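Local coordinates for protein BpsB (PgaB), Poly-beta-1,6-N-acetyl-D-glucosamine N-deacetylase (Bordetella bronchiseptica RB50, PDB 5BU6) that removes N-acetyl groups from poly-beta-1,6-N-acetyl-D-glucosamine as a family 4 carbohydrate esterase and is required for biofilm formation, at residues A98-W112 against L148-R160. The protein carries 5 engineered substitutions. Numbering follows the deposited sequence.
Sequences AAFNYPAVVAVVTSW and LVELASHSHNLHR. Engineered in segment 98-112: Ala98 (natural residue Lys), Ala99 (natural residue Lys). With NI (nickel (II) ion), chain C; EDO (1,2-ethanediol), chain J.
The nickel site of this deacetylase sits at the C-terminal end of two neighbouring parallel strands, 104-108 and 149-153, joined by backbone hydrogen bonds, the first from Ala104 N to Leu148 O, the last from His154 N to Val108 O (2.8 Å). On one face of the sheet Val106 CG2 meets Val149 CG1 at 3.6 Å; on the other Val105 CG1 rests on Ala152 CB. Beyond the strands, His154 NE2 and His159 NE2 bind nickel at 2.2 and 2.1 Å, and Asp84 joins them in the Asp-His-His triad of family 4 carbohydrate esterases. His154 is gripped at both ring nitrogens, NE2 by the metal and ND1 by a hydrogen bond with Val219 O, and this holds its rotation. Val109 CG2 wedges against both imidazoles, 3.5 Å from His159 CD2. Trp112 CH2 lies over one face of the His159 ring, the two planes inclined at 43°. Further along, His156 O takes two donors from the same face of its plane, Ser111 N and Ser111 OG, the hydroxyl at 2.8 Å. Ser111 OG reaches that carbonyl from a position between its own N and C (chi1 72°); CB sits over the His156 ring face in a CH-pi contact. At that ring's edge, ND1 shares a 2.7 Å hydrogen bond with Thr110 OG1.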
loop_
_atom_site.group_PDB
_atom_site.type_symbol
_atom_site.label_atom_id
_atom_site.label_comp_id
_atom_site.label_asym_id
_atom_site.label_seq_id
_atom_site.Cartn_x
_atom_site.Cartn_y
_atom_site.Cartn_z
ATOM N N ALA A 98 -5.613 17.267 -6.058
ATOM C CA ALA A 98 -6.607 18.042 -6.797
ATOM C C ALA A 98 -5.985 19.238 -7.507
ATOM O O ALA A 98 -6.275 19.497 -8.675
ATOM C CB ALA A 98 -7.716 18.499 -5.865
ATOM N N ALA A 99 -5.130 19.971 -6.799
ATOM C CA ALA A 99 -4.524 21.176 -7.341
ATOM C C ALA A 99 -3.606 20.889 -8.531
ATOM O O ALA A 99 -3.554 21.670 -9.469
ATOM C CB ALA A 99 -3.753 21.910 -6.250
ATOM N N PHE A 100 -2.887 19.772 -8.489
ATOM C CA PHE A 100 -2.001 19.394 -9.593
ATOM C C PHE A 100 -2.710 18.511 -10.620
ATOM O O PHE A 100 -2.158 18.224 -11.679
ATOM C CB PHE A 100 -0.770 18.655 -9.055
ATOM C CG PHE A 100 0.287 19.563 -8.480
ATOM C CD1 PHE A 100 0.156 20.081 -7.201
ATOM C CD2 PHE A 100 1.423 19.880 -9.218
ATOM C CE1 PHE A 100 1.135 20.933 -6.672
ATOM C CE2 PHE A 100 2.405 20.719 -8.691
ATOM C CZ PHE A 100 2.258 21.240 -7.415
ATOM N N ASN A 101 -3.928 18.082 -10.280
ATOM C CA ASN A 101 -4.702 17.112 -11.049
ATOM C C ASN A 101 -3.961 15.799 -11.266
ATOM O O ASN A 101 -3.977 15.241 -12.354
ATOM C CB ASN A 101 -5.127 17.692 -12.403
ATOM C CG ASN A 101 -6.278 16.918 -13.017
ATOM O OD1 ASN A 101 -7.221 16.537 -12.320
ATOM N ND2 ASN A 101 -6.194 16.651 -14.313
ATOM N N TYR A 102 -3.309 15.308 -10.218
ATOM C CA TYR A 102 -2.628 14.020 -10.258
ATOM C C TYR A 102 -3.481 12.917 -9.630
ATOM O O TYR A 102 -3.978 13.094 -8.517
ATOM C CB TYR A 102 -1.326 14.076 -9.488
ATOM C CG TYR A 102 -0.239 14.966 -10.028
ATOM C CD1 TYR A 102 -0.214 15.373 -11.360
ATOM C CD2 TYR A 102 0.809 15.343 -9.202
ATOM C CE1 TYR A 102 0.827 16.160 -11.835
ATOM C CE2 TYR A 102 1.836 16.130 -9.666
ATOM C CZ TYR A 102 1.846 16.530 -10.970
ATOM O OH TYR A 102 2.906 17.303 -11.384
ATOM N N PRO A 103 -3.616 11.767 -10.311
ATOM C CA PRO A 103 -4.221 10.614 -9.633
ATOM C C PRO A 103 -3.276 9.983 -8.612
ATOM O O PRO A 103 -2.074 10.225 -8.651
ATOM C CB PRO A 103 -4.509 9.629 -10.777
ATOM C CG PRO A 103 -3.545 10.005 -11.851
ATOM C CD PRO A 103 -3.309 11.488 -11.731
ATOM N N ALA A 104 -3.822 9.147 -7.736
ATOM C CA ALA A 104 -3.023 8.400 -6.778
ATOM C C ALA A 104 -3.737 7.121 -6.343
ATOM O O ALA A 104 -4.931 6.969 -6.569
ATOM C CB ALA A 104 -2.715 9.263 -5.572
ATOM N N VAL A 105 -2.981 6.210 -5.740
ATOM C CA VAL A 105 -3.515 5.042 -5.041
ATOM C C VAL A 105 -3.439 5.320 -3.536
ATOM O O VAL A 105 -2.401 5.772 -3.057
ATOM C CB VAL A 105 -2.701 3.774 -5.354
ATOM C CG1 VAL A 105 -3.285 2.552 -4.627
ATOM C CG2 VAL A 105 -2.650 3.564 -6.843
ATOM N N VAL A 106 -4.517 5.053 -2.810
ATOM C CA VAL A 106 -4.488 5.117 -1.350
ATOM C C VAL A 106 -4.773 3.710 -0.819
ATOM O O VAL A 106 -5.796 3.133 -1.148
ATOM C CB VAL A 106 -5.528 6.113 -0.795
ATOM C CG1 VAL A 106 -5.584 6.037 0.743
ATOM C CG2 VAL A 106 -5.221 7.536 -1.270
ATOM N N ALA A 107 -3.862 3.154 -0.033
ATOM C CA ALA A 107 -4.000 1.774 0.433
ATOM C C ALA A 107 -4.348 1.802 1.921
ATOM O O ALA A 107 -3.642 2.437 2.727
ATOM C CB ALA A 107 -2.723 0.978 0.174
ATOM N N VAL A 108 -5.445 1.133 2.253
ATOM C CA VAL A 108 -6.092 1.204 3.560
ATOM C C VAL A 108 -5.796 -0.030 4.404
ATOM O O VAL A 108 -5.996 -1.126 3.924
ATOM C CB VAL A 108 -7.625 1.321 3.362
ATOM C CG1 VAL A 108 -8.371 1.228 4.670
ATOM C CG2 VAL A 108 -7.959 2.602 2.595
ATOM N N VAL A 109 -5.311 0.125 5.638
ATOM C CA VAL A 109 -5.238 -1.020 6.553
ATOM C C VAL A 109 -6.585 -1.077 7.261
ATOM O O VAL A 109 -6.883 -0.227 8.099
ATOM C CB VAL A 109 -4.122 -0.902 7.596
ATOM C CG1 VAL A 109 -4.086 -2.162 8.454
ATOM C CG2 VAL A 109 -2.761 -0.658 6.920
ATOM N N THR A 110 -7.429 -2.032 6.910
ATOM C CA THR A 110 -8.830 -1.866 7.284
ATOM C C THR A 110 -9.082 -2.138 8.774
ATOM O O THR A 110 -10.066 -1.668 9.321
ATOM C CB THR A 110 -9.764 -2.727 6.405
ATOM O OG1 THR A 110 -9.385 -4.103 6.464
ATOM C CG2 THR A 110 -9.695 -2.251 4.951
ATOM N N SER A 111 -8.202 -2.862 9.450
ATOM C CA SER A 111 -8.421 -3.040 10.883
ATOM C C SER A 111 -8.118 -1.737 11.652
ATOM O O SER A 111 -8.536 -1.584 12.799
ATOM C CB SER A 111 -7.589 -4.202 11.453
ATOM O OG SER A 111 -6.220 -3.859 11.523
ATOM N N TRP A 112 -7.403 -0.814 11.013
ATOM C CA TRP A 112 -7.104 0.488 11.590
ATOM C C TRP A 112 -8.233 1.472 11.316
ATOM O O TRP A 112 -8.776 2.082 12.216
ATOM C CB TRP A 112 -5.788 1.036 11.009
ATOM C CG TRP A 112 -4.573 0.249 11.363
ATOM C CD1 TRP A 112 -4.502 -0.820 12.186
ATOM C CD2 TRP A 112 -3.232 0.479 10.886
ATOM N NE1 TRP A 112 -3.211 -1.281 12.260
ATOM C CE2 TRP A 112 -2.409 -0.495 11.482
ATOM C CE3 TRP A 112 -2.665 1.402 10.019
ATOM C CZ2 TRP A 112 -1.041 -0.573 11.240
ATOM C CZ3 TRP A 112 -1.281 1.335 9.784
ATOM C CH2 TRP A 112 -0.499 0.348 10.391
ATOM N N LEU A 148 -9.984 10.932 -8.635
ATOM C CA LEU A 148 -8.532 11.030 -8.622
ATOM C C LEU A 148 -7.875 9.865 -7.894
ATOM O O LEU A 148 -6.702 9.617 -8.080
ATOM C CB LEU A 148 -8.079 12.327 -7.954
ATOM C CG LEU A 148 -8.441 13.671 -8.571
ATOM C CD1 LEU A 148 -8.191 14.748 -7.533
ATOM C CD2 LEU A 148 -7.604 13.914 -9.817
ATOM N N VAL A 149 -8.626 9.159 -7.057
ATOM C CA VAL A 149 -8.002 8.232 -6.123
ATOM C C VAL A 149 -8.516 6.806 -6.296
ATOM O O VAL A 149 -9.710 6.577 -6.288
ATOM C CB VAL A 149 -8.253 8.685 -4.675
ATOM C CG1 VAL A 149 -7.826 7.617 -3.689
ATOM C CG2 VAL A 149 -7.548 10.017 -4.402
ATOM N N GLU A 150 -7.598 5.860 -6.426
ATOM C CA GLU A 150 -7.918 4.427 -6.451
ATOM C C GLU A 150 -7.682 3.885 -5.052
ATOM O O GLU A 150 -6.605 4.071 -4.485
ATOM C CB GLU A 150 -7.030 3.688 -7.450
ATOM C CG GLU A 150 -7.049 2.168 -7.341
ATOM C CD GLU A 150 -7.885 1.505 -8.431
ATOM O OE1 GLU A 150 -8.418 2.224 -9.304
ATOM O OE2 GLU A 150 -8.007 0.261 -8.417
ATOM N N LEU A 151 -8.680 3.225 -4.486
ATOM C CA LEU A 151 -8.511 2.617 -3.169
ATOM C C LEU A 151 -7.968 1.206 -3.341
ATOM O O LEU A 151 -8.371 0.459 -4.249
ATOM C CB LEU A 151 -9.834 2.594 -2.403
ATOM C CG LEU A 151 -10.453 3.932 -1.999
ATOM C CD1 LEU A 151 -11.671 3.701 -1.091
ATOM C CD2 LEU A 151 -9.439 4.836 -1.328
ATOM N N ALA A 152 -7.043 0.848 -2.467
ATOM C CA ALA A 152 -6.432 -0.464 -2.477
ATOM C C ALA A 152 -6.432 -1.022 -1.065
ATOM O O ALA A 152 -6.577 -0.276 -0.107
ATOM C CB ALA A 152 -4.994 -0.378 -3.013
ATOM N N SER A 153 -6.264 -2.330 -0.942
ATOM C CA SER A 153 -6.045 -2.946 0.359
ATOM C C SER A 153 -4.587 -2.797 0.776
ATOM O O SER A 153 -3.682 -3.040 -0.025
ATOM C CB SER A 153 -6.433 -4.422 0.326
ATOM O OG SER A 153 -6.150 -5.082 1.543
ATOM N N HIS A 154 -4.376 -2.408 2.033
ATOM C CA HIS A 154 -3.062 -2.529 2.682
ATOM C C HIS A 154 -3.133 -3.647 3.719
ATOM O O HIS A 154 -2.429 -3.606 4.724
ATOM C CB HIS A 154 -2.650 -1.195 3.331
ATOM C CG HIS A 154 -1.175 -1.005 3.445
ATOM N ND1 HIS A 154 -0.266 -1.769 2.739
ATOM C CD2 HIS A 154 -0.443 -0.143 4.191
ATOM C CE1 HIS A 154 0.963 -1.390 3.052
ATOM N NE2 HIS A 154 0.882 -0.391 3.916
ATOM N N SER A 155 -3.985 -4.635 3.426
ATOM C CA SER A 155 -4.374 -5.779 4.283
ATOM C C SER A 155 -5.421 -5.345 5.316
ATOM O O SER A 155 -5.698 -4.166 5.468
ATOM C CB SER A 155 -3.181 -6.439 4.994
ATOM O OG SER A 155 -2.821 -5.739 6.182
ATOM N N HIS A 156 -6.022 -6.315 5.991
ATOM C CA HIS A 156 -6.886 -6.036 7.140
ATOM C C HIS A 156 -6.009 -5.898 8.377
ATOM O O HIS A 156 -5.930 -4.842 8.962
ATOM C CB HIS A 156 -7.938 -7.140 7.341
ATOM C CG HIS A 156 -8.872 -6.894 8.491
ATOM N ND1 HIS A 156 -9.675 -5.779 8.574
ATOM C CD2 HIS A 156 -9.119 -7.618 9.608
ATOM C CE1 HIS A 156 -10.383 -5.829 9.688
ATOM N NE2 HIS A 156 -10.059 -6.933 10.340
ATOM N N ASN A 157 -5.331 -6.970 8.745
ATOM C CA ASN A 157 -4.488 -6.958 9.933
ATOM C C ASN A 157 -3.143 -7.641 9.686
ATOM O O ASN A 157 -2.685 -8.428 10.487
ATOM C CB ASN A 157 -5.228 -7.626 11.094
ATOM C CG ASN A 157 -4.571 -7.383 12.432
ATOM O OD1 ASN A 157 -3.818 -6.414 12.613
ATOM N ND2 ASN A 157 -4.843 -8.268 13.381
ATOM N N LEU A 158 -2.511 -7.358 8.554
ATOM C CA LEU A 158 -1.190 -7.939 8.300
ATOM C C LEU A 158 -0.096 -6.891 8.407
ATOM O O LEU A 158 1.060 -7.167 8.094
ATOM C CB LEU A 158 -1.143 -8.585 6.921
ATOM C CG LEU A 158 -2.150 -9.716 6.730
ATOM C CD1 LEU A 158 -2.042 -10.209 5.308
ATOM C CD2 LEU A 158 -1.915 -10.845 7.713
ATOM N N HIS A 159 -0.463 -5.685 8.826
ATOM C CA HIS A 159 0.508 -4.589 8.891
ATOM C C HIS A 159 1.187 -4.581 10.264
ATOM O O HIS A 159 1.148 -3.587 10.994
ATOM C CB HIS A 159 -0.191 -3.250 8.586
ATOM C CG HIS A 159 0.729 -2.201 8.030
ATOM N ND1 HIS A 159 1.880 -1.802 8.670
ATOM C CD2 HIS A 159 0.650 -1.449 6.909
ATOM C CE1 HIS A 159 2.482 -0.866 7.961
ATOM N NE2 HIS A 159 1.758 -0.634 6.884
ATOM N N ARG A 160 1.800 -5.710 10.617
ATOM C CA ARG A 160 2.416 -5.860 11.923
ATOM C C ARG A 160 3.327 -7.064 11.921
ATOM O O ARG A 160 3.337 -7.844 10.962
ATOM C CB ARG A 160 1.349 -6.028 13.002
ATOM C CG ARG A 160 0.502 -7.254 12.736
ATOM C CD ARG A 160 -0.639 -7.480 13.701
ATOM N NE ARG A 160 -1.441 -8.586 13.177
ATOM C CZ ARG A 160 -1.349 -9.855 13.568
ATOM N NH1 ARG A 160 -2.117 -10.773 12.994
ATOM N NH2 ARG A 160 -0.516 -10.214 14.540
HETATM NI NI NI C . 2.215 0.652 5.318
HETATM C C1 EDO J . -8.779 5.958 -10.219
HETATM O O1 EDO J . -7.689 6.887 -10.168
HETATM C C2 EDO J . -8.611 5.038 -11.430
HETATM O O2 EDO J . -7.587 4.051 -11.216
HETATM O O HOH W 1 2.743 2.097 3.851
HETATM O O HOH W 2 3.615 1.802 6.508
#